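Local structure of enoyl-CoA hydratase/isomerase (Pseudomonas aeruginosa, 3LAO) at residues G12-E17 with L41-L46; V110-T115 with T136-L141. The protein probably hydrates the double bond of an enoyl-CoA thioester, perhaps one derived from the cholesterol side chain, as a member of the enoyl-CoA hydratase/isomerase family. All blocks are in the same frame, centred on the assembly; numbering follows the deposited sequence.

Overall arrangement
Contacts 1 and 2 both reach the six-stranded sheet, their centres 19 Å apart and their nearest atoms about 9 Å from each other. Contact 1 belongs to the sheet's margin: helix 38-53 lies alongside the edge strand 14-19, and the junction, partly buried, is held mainly by a carboxylate between a backbone N-H and an arginine. Contact 2 is a buried one, formed where strand 108-112, well inside the same sheet, runs out and the chain passes into the small sheet of strands 115-117, 137-139 and 175-177. Its chemistry is mostly that of the backbone, with a weak bond to a threonine hydroxyl and a little apolar packing.

Contact 1 (G12-E17 with L41-L46); sequences GRVTRE and LADLAL
Asp43 on helix 38-53 puts its carboxylate against the start of strand 14-19, where one oxygen takes the Val14 N-H and the other carries most of the grip of Arg16. The backbone bond runs from Val14 N to Asp43 OD2 over 2.8 Å. It meets the oxygen on its anti side and is clearly bent. Asp43 has CG anti to its backbone N (chi1 -160°), which carries the carboxyl group across to the strand.

The charged part belongs to Arg16, whose guanidinium comes end-on, with NH1 and NH2 both gripping one atom. Arg16 NH1 lies 3.0 Å from Asp43 OD1, on the syn side, while Arg16 NH2 reaches the same Asp43 OD1 at 3.1 Å from above the carboxylate plane. Both nitrogens approach from the same face. Both main bonds go to the one oxygen and the planes stand 50° apart, so the pair is not the flat, two-oxygen kind; Arg16 NH1 to Asp43 OD2 is only a weak bond. OD1 nevertheless sits close to the guanidinium plane. A second salt bridge, from Arg16 NE to Glu50, two turns further along helix 38-53, helps fix the group's rotation.

Apolar contacts finish the junction. Val14 CG2 rests 4.0 Å from Leu44 CB, and Val14 also packs on Met40 and Ala47 of the helix. Leu46 CB lies 3.6 Å from Arg16 NH2, at the guanidinium edge.

Strand 14-17 and helix 41-46 run nearly parallel, their axes 16° apart and 8.6 Å at closest approach. This is a helix laid on the edge of a mixed sheet, part of the alpha/beta core of the crotonase fold.

Contact 2 (V110-T115 with T136-L141); sequences VAVQGT and TRFAHL
Thr136 has OG1 anti to its carbonyl carbon (chi1 -63°), a setting that turns the hydroxyl to the Gln113-Gly114 peptide and leaves Thr136 CG2 3.6 Å from Gly114 O. The bond from Gly114 N to Thr136 OG1 is weak, 3.3 Å long and strongly bent; the hydroxyl's stronger partner is the backbone O of Ala133.

Gly114 O is the main acceptor. Arg137 N donates to Gly114 O over 2.7 Å at 152°, somewhat tilted from the carbonyl plane, and Thr136 CA lies 3.3 Å from Gly114 O in a CH...O contact. Gly114 has a positive phi (72°), and the chain turns there from strand 108-112 toward Thr115, which forms a parallel bridge with Arg137. Their side chains share one face of the small sheet. The Arg137 chain bends at chi3; its NH2 forms a salt bridge with Glu175. Val112 CG2 comes obliquely to within 4.2 Å of Phe138 CZ.

Strand 108-112 is bonded to strand 129-133 on one flank and reaches Leu62 of strand 59-64 on the other. Beyond the turn, strand 137-139 lies between strands 115-117 and 175-177, with Phe138 packed on Phe176 and against Ile121 and Met124 of helix 119-125.

Contact 1 (G12-E17 with L41-L46)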
ATOM      1  N   GLY B  12      -9.739 -17.530  30.277  1.00 48.46           N
ATOM      2  CA  GLY B  12      -8.584 -16.851  29.718  1.00 49.33           C
ATOM      3  C   GLY B  12      -8.143 -15.685  30.571  1.00 43.69           C
ATOM      4  O   GLY B  12      -8.947 -15.089  31.295  1.00 46.64           O
ATOM      5  N   ARG B  13      -6.859 -15.360  30.482  1.00 35.26           N
ATOM      6  CA  ARG B  13      -6.324 -14.205  31.179  1.00 37.77           C
ATOM      7  C   ARG B  13      -4.955 -13.846  30.576  1.00 38.07           C
ATOM      8  O   ARG B  13      -4.397 -14.556  29.742  1.00 28.60           O
ATOM      9  CB  ARG B  13      -6.160 -14.532  32.667  1.00 33.36           C
ATOM     10  CG  ARG B  13      -4.940 -15.393  32.928  1.00 39.69           C
ATOM     11  CD  ARG B  13      -5.056 -16.198  34.201  1.00 49.09           C
ATOM     12  NE  ARG B  13      -3.973 -17.181  34.319  1.00 56.28           N
ATOM     13  CZ  ARG B  13      -4.051 -18.334  34.991  1.00 59.11           C
ATOM     14  NH1 ARG B  13      -5.174 -18.691  35.626  1.00 55.91           N
ATOM     15  NH2 ARG B  13      -2.994 -19.140  35.017  1.00 59.03           N
ATOM     16  N   VAL B  14      -4.350 -12.794  31.082  1.00 34.67           N
ATOM     17  CA  VAL B  14      -3.169 -12.286  30.447  1.00 33.41           C
ATOM     18  C   VAL B  14      -2.093 -11.980  31.510  1.00 38.67           C
ATOM     19  O   VAL B  14      -2.397 -11.412  32.552  1.00 45.72           O
ATOM     20  CB  VAL B  14      -3.657 -11.074  29.592  1.00 34.45           C
ATOM     21  CG1 VAL B  14      -2.796  -9.879  29.719  1.00 32.30           C
ATOM     22  CG2 VAL B  14      -3.939 -11.535  28.121  1.00 19.40           C
ATOM     23  N   THR B  15      -0.840 -12.365  31.287  1.00 35.23           N
ATOM     24  CA  THR B  15       0.196 -11.922  32.218  1.00 30.76           C
ATOM     25  C   THR B  15       0.661 -10.509  31.891  1.00 33.93           C
ATOM     26  O   THR B  15       0.606 -10.072  30.736  1.00 34.13           O
ATOM     27  CB  THR B  15       1.421 -12.839  32.244  1.00 33.46           C
ATOM     28  OG1 THR B  15       2.113 -12.784  30.986  1.00 28.08           O
ATOM     29  CG2 THR B  15       1.033 -14.316  32.609  1.00 19.79           C
ATOM     30  N   ARG B  16       1.148  -9.802  32.900  1.00 35.58           N
ATOM     31  CA  ARG B  16       1.642  -8.446  32.726  1.00 38.19           C
ATOM     32  C   ARG B  16       2.973  -8.300  33.433  1.00 37.66           C
ATOM     33  O   ARG B  16       3.123  -8.760  34.560  1.00 39.61           O
ATOM     34  CB  ARG B  16       0.669  -7.443  33.326  1.00 35.36           C
ATOM     35  CG  ARG B  16      -0.732  -7.423  32.710  1.00 33.90           C
ATOM     36  CD  ARG B  16      -1.605  -6.835  33.727  1.00 28.64           C
ATOM     37  NE  ARG B  16      -2.857  -6.267  33.279  1.00 35.20           N
ATOM     38  CZ  ARG B  16      -3.994  -6.942  33.188  1.00 43.51           C
ATOM     39  NH1 ARG B  16      -4.015  -8.266  33.457  1.00 44.33           N
ATOM     40  NH2 ARG B  16      -5.107  -6.294  32.813  1.00 41.11           N
ATOM     41  N   GLU B  17       3.939  -7.663  32.783  1.00 31.59           N
ATOM     42  CA  GLU B  17       5.212  -7.390  33.439  1.00 35.32           C
ATOM     43  C   GLU B  17       5.851  -6.105  32.937  1.00 32.25           C
ATOM     44  O   GLU B  17       5.909  -5.853  31.740  1.00 31.44           O
ATOM     45  CB  GLU B  17       6.190  -8.559  33.301  1.00 38.86           C
ATOM     46  CG  GLU B  17       7.624  -8.209  33.742  1.00 44.82           C
ATOM     47  CD  GLU B  17       8.707  -9.225  33.278  1.00 68.89           C
ATOM     48  OE1 GLU B  17       8.334 -10.292  32.709  1.00 65.34           O
ATOM     49  OE2 GLU B  17       9.926  -8.937  33.483  1.00 63.80           O
ATOM     50  N   LEU B  41     -10.333 -11.624  26.186  1.00 26.59           N
ATOM     51  CA  LEU B  41     -10.499 -10.378  25.442  1.00 28.53           C
ATOM     52  C   LEU B  41     -10.526  -9.144  26.377  1.00 35.71           C
ATOM     53  O   LEU B  41      -9.929  -8.116  26.096  1.00 41.38           O
ATOM     54  CB  LEU B  41     -11.800 -10.425  24.621  1.00 29.75           C
ATOM     55  CG  LEU B  41     -11.774 -11.447  23.488  1.00 38.17           C
ATOM     56  CD1 LEU B  41     -13.161 -11.775  22.973  1.00 39.06           C
ATOM     57  CD2 LEU B  41     -10.889 -10.928  22.353  1.00 42.41           C
ATOM     58  N   ALA B  42     -11.231  -9.254  27.489  1.00 30.71           N
ATOM     59  CA  ALA B  42     -11.358  -8.144  28.382  1.00 34.10           C
ATOM     60  C   ALA B  42     -10.030  -7.893  29.060  1.00 38.72           C
ATOM     61  O   ALA B  42      -9.587  -6.732  29.226  1.00 38.73           O
ATOM     62  CB  ALA B  42     -12.417  -8.437  29.404  1.00 30.34           C
ATOM     63  N   ASP B  43      -9.387  -8.980  29.450  1.00 31.09           N
ATOM     64  CA  ASP B  43      -8.146  -8.846  30.169  1.00 32.81           C
ATOM     65  C   ASP B  43      -7.005  -8.276  29.286  1.00 33.35           C
ATOM     66  O   ASP B  43      -6.269  -7.407  29.733  1.00 39.67           O
ATOM     67  CB  ASP B  43      -7.771 -10.158  30.858  1.00 36.00           C
ATOM     68  CG  ASP B  43      -6.789  -9.944  31.988  1.00 39.42           C
ATOM     69  OD1 ASP B  43      -6.845  -8.882  32.664  1.00 42.66           O
ATOM     70  OD2 ASP B  43      -5.967 -10.831  32.204  1.00 37.37           O
ATOM     71  N   LEU B  44      -6.884  -8.760  28.050  1.00 28.63           N
ATOM     72  CA  LEU B  44      -5.974  -8.199  27.058  1.00 30.25           C
ATOM     73  C   LEU B  44      -6.252  -6.674  26.796  1.00 30.63           C
ATOM     74  O   LEU B  44      -5.331  -5.864  26.813  1.00 32.03           O
ATOM     75  CB  LEU B  44      -5.976  -9.026  25.737  1.00 27.23           C
ATOM     76  CG  LEU B  44      -5.148  -8.462  24.533  1.00 33.86           C
ATOM     77  CD1 LEU B  44      -3.687  -8.245  24.918  1.00 31.34           C
ATOM     78  CD2 LEU B  44      -5.181  -9.331  23.285  1.00 22.56           C
ATOM     79  N   ALA B  45      -7.505  -6.293  26.566  1.00 23.17           N
ATOM     80  CA  ALA B  45      -7.848  -4.885  26.411  1.00 20.37           C
ATOM     81  C   ALA B  45      -7.505  -4.053  27.649  1.00 31.17           C
ATOM     82  O   ALA B  45      -7.031  -2.923  27.507  1.00 37.53           O
ATOM     83  CB  ALA B  45      -9.301  -4.715  26.059  1.00 21.51           C
ATOM     84  N   LEU B  46      -7.702  -4.613  28.850  1.00 34.42           N
ATOM     85  CA  LEU B  46      -7.286  -3.929  30.095  1.00 30.91           C
ATOM     86  C   LEU B  46      -5.776  -3.774  30.248  1.00 33.27           C
ATOM     87  O   LEU B  46      -5.305  -2.748  30.716  1.00 32.32           O
ATOM     88  CB  LEU B  46      -7.865  -4.596  31.339  1.00 22.86           C
ATOM     89  CG  LEU B  46      -9.345  -4.303  31.591  1.00 34.85           C
ATOM     90  CD1 LEU B  46      -9.843  -5.052  32.825  1.00 40.03           C
ATOM     91  CD2 LEU B  46      -9.638  -2.811  31.734  1.00 28.06           C
TER

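Contact 2 (V110-T115 with T136-L141)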
ATOM      1  N   VAL B 110       4.994  -7.568  18.437  1.00 31.20           N
ATOM      2  CA  VAL B 110       4.385  -8.829  18.735  1.00 25.72           C
ATOM      3  C   VAL B 110       5.248 -10.012  18.302  1.00 31.75           C
ATOM      4  O   VAL B 110       5.834 -10.012  17.197  1.00 34.60           O
ATOM      5  CB  VAL B 110       2.966  -8.931  18.121  1.00 33.34           C
ATOM      6  CG1 VAL B 110       3.034  -8.970  16.541  1.00 27.10           C
ATOM      7  CG2 VAL B 110       2.300 -10.165  18.669  1.00 27.84           C
ATOM      8  N   ALA B 111       5.313 -11.017  19.171  1.00 31.04           N
ATOM      9  CA  ALA B 111       5.988 -12.296  18.876  1.00 29.99           C
ATOM     10  C   ALA B 111       4.983 -13.448  18.754  1.00 27.38           C
ATOM     11  O   ALA B 111       4.188 -13.661  19.663  1.00 27.55           O
ATOM     12  CB  ALA B 111       7.013 -12.608  19.985  1.00 25.64           C
ATOM     13  N   VAL B 112       5.040 -14.205  17.657  1.00 24.40           N
ATOM     14  CA  VAL B 112       4.112 -15.320  17.427  1.00 28.35           C
ATOM     15  C   VAL B 112       4.795 -16.643  17.058  1.00 33.65           C
ATOM     16  O   VAL B 112       5.766 -16.677  16.302  1.00 29.21           O
ATOM     17  CB  VAL B 112       3.165 -15.056  16.259  1.00 28.39           C
ATOM     18  CG1 VAL B 112       2.390 -13.760  16.446  1.00 27.73           C
ATOM     19  CG2 VAL B 112       3.956 -15.004  15.050  1.00 32.36           C
ATOM     20  N   GLN B 113       4.200 -17.731  17.523  1.00 33.34           N
ATOM     21  CA  GLN B 113       4.721 -19.074  17.290  1.00 38.44           C
ATOM     22  C   GLN B 113       3.608 -20.096  17.142  1.00 37.36           C
ATOM     23  O   GLN B 113       2.512 -19.953  17.724  1.00 30.00           O
ATOM     24  CB  GLN B 113       5.588 -19.517  18.469  1.00 37.57           C
ATOM     25  CG  GLN B 113       4.787 -20.046  19.673  1.00 34.09           C
ATOM     26  CD  GLN B 113       4.254 -18.948  20.588  1.00 42.76           C
ATOM     27  OE1 GLN B 113       3.742 -17.912  20.124  1.00 41.93           O
ATOM     28  NE2 GLN B 113       4.338 -19.186  21.910  1.00 42.10           N
ATOM     29  N   GLY B 114       3.922 -21.155  16.403  1.00 35.75           N
ATOM     30  CA  GLY B 114       3.033 -22.291  16.259  1.00 34.40           C
ATOM     31  C   GLY B 114       1.792 -22.059  15.411  1.00 45.42           C
ATOM     32  O   GLY B 114       1.840 -22.167  14.192  1.00 60.01           O
ATOM     33  N   THR B 115       0.690 -21.766  16.087  1.00 40.56           N
ATOM     34  CA  THR B 115      -0.620 -21.670  15.486  1.00 40.15           C
ATOM     35  C   THR B 115      -1.144 -20.250  15.617  1.00 42.28           C
ATOM     36  O   THR B 115      -1.040 -19.646  16.669  1.00 38.59           O
ATOM     37  CB  THR B 115      -1.596 -22.632  16.180  1.00 42.20           C
ATOM     38  OG1 THR B 115      -1.655 -23.857  15.457  1.00 48.23           O
ATOM     39  CG2 THR B 115      -2.974 -22.050  16.238  1.00 46.22           C
ATOM     40  N   THR B 136       5.554 -21.304  11.940  1.00 41.33           N
ATOM     41  CA  THR B 136       4.294 -20.849  12.478  1.00 37.48           C
ATOM     42  C   THR B 136       3.266 -20.951  11.352  1.00 40.22           C
ATOM     43  O   THR B 136       3.591 -20.729  10.193  1.00 47.85           O
ATOM     44  CB  THR B 136       4.414 -19.400  12.955  1.00 34.61           C
ATOM     45  OG1 THR B 136       5.369 -19.332  14.024  1.00 27.87           O
ATOM     46  CG2 THR B 136       3.053 -18.855  13.385  1.00 27.01           C
ATOM     47  N   ARG B 137       2.027 -21.270  11.692  1.00 31.28           N
ATOM     48  CA  ARG B 137       1.005 -21.513  10.694  1.00 35.71           C
ATOM     49  C   ARG B 137      -0.101 -20.507  10.840  1.00 33.83           C
ATOM     50  O   ARG B 137      -0.553 -20.250  11.914  1.00 27.18           O
ATOM     51  CB  ARG B 137       0.366 -22.883  10.894  1.00 35.70           C
ATOM     52  CG  ARG B 137       1.278 -24.084  10.710  1.00 39.61           C
ATOM     53  CD  ARG B 137       0.630 -25.288  11.447  1.00 59.49           C
ATOM     54  NE  ARG B 137      -0.380 -26.024  10.658  1.00 60.55           N
ATOM     55  CZ  ARG B 137      -1.414 -26.712  11.166  1.00 59.34           C
ATOM     56  NH1 ARG B 137      -1.634 -26.753  12.483  1.00 54.74           N
ATOM     57  NH2 ARG B 137      -2.246 -27.357  10.350  1.00 56.79           N
ATOM     58  N   PHE B 138      -0.605 -20.020   9.726  1.00 35.57           N
ATOM     59  CA  PHE B 138      -1.596 -18.984   9.734  1.00 31.36           C
ATOM     60  C   PHE B 138      -2.714 -19.446   8.865  1.00 32.96           C
ATOM     61  O   PHE B 138      -2.486 -20.046   7.790  1.00 36.83           O
ATOM     62  CB  PHE B 138      -1.000 -17.716   9.080  1.00 28.37           C
ATOM     63  CG  PHE B 138       0.167 -17.122   9.831  1.00 32.32           C
ATOM     64  CD1 PHE B 138       1.474 -17.454   9.497  1.00 33.43           C
ATOM     65  CD2 PHE B 138      -0.047 -16.219  10.881  1.00 32.85           C
ATOM     66  CE1 PHE B 138       2.568 -16.886  10.217  1.00 28.50           C
ATOM     67  CE2 PHE B 138       1.045 -15.629  11.620  1.00 26.79           C
ATOM     68  CZ  PHE B 138       2.344 -15.948  11.275  1.00 21.40           C
ATOM     69  N   ALA B 139      -3.930 -19.115   9.257  1.00 25.32           N
ATOM     70  CA  ALA B 139      -4.987 -19.239   8.277  1.00 23.32           C
ATOM     71  C   ALA B 139      -6.195 -18.429   8.661  1.00 28.92           C
ATOM     72  O   ALA B 139      -6.463 -18.222   9.833  1.00 37.39           O
ATOM     73  CB  ALA B 139      -5.353 -20.766   8.042  1.00 28.84           C
ATOM     74  N   HIS B 140      -6.899 -17.950   7.654  1.00 33.57           N
ATOM     75  CA  HIS B 140      -8.177 -17.287   7.819  1.00 41.25           C
ATOM     76  C   HIS B 140      -9.350 -18.251   7.646  1.00 51.30           C
ATOM     77  O   HIS B 140     -10.074 -18.203   6.648  1.00 60.61           O
ATOM     78  CB  HIS B 140      -8.287 -16.167   6.803  1.00 47.50           C
ATOM     79  CG  HIS B 140      -8.303 -14.820   7.424  1.00 54.78           C
ATOM     80  ND1 HIS B 140      -7.175 -14.040   7.526  1.00 59.28           N
ATOM     81  CD2 HIS B 140      -9.302 -14.130   8.017  1.00 59.33           C
ATOM     82  CE1 HIS B 140      -7.484 -12.913   8.137  1.00 60.20           C
ATOM     83  NE2 HIS B 140      -8.767 -12.945   8.451  1.00 62.69           N
ATOM     84  N   LEU B 141      -9.534 -19.119   8.632  1.00 50.84           N
ATOM     85  CA  LEU B 141     -10.492 -20.210   8.555  1.00 45.85           C
ATOM     86  C   LEU B 141     -11.956 -19.784   8.591  1.00 45.96           C
ATOM     87  O   LEU B 141     -12.838 -20.586   8.328  1.00 46.97           O
ATOM     88  CB  LEU B 141     -10.226 -21.214   9.674  1.00 46.52           C
ATOM     89  CG  LEU B 141      -8.801 -21.739   9.790  1.00 50.44           C
ATOM     90  CD1 LEU B 141      -8.635 -22.535  11.052  1.00 54.75           C
ATOM     91  CD2 LEU B 141      -8.432 -22.583   8.589  1.00 52.05           C
TER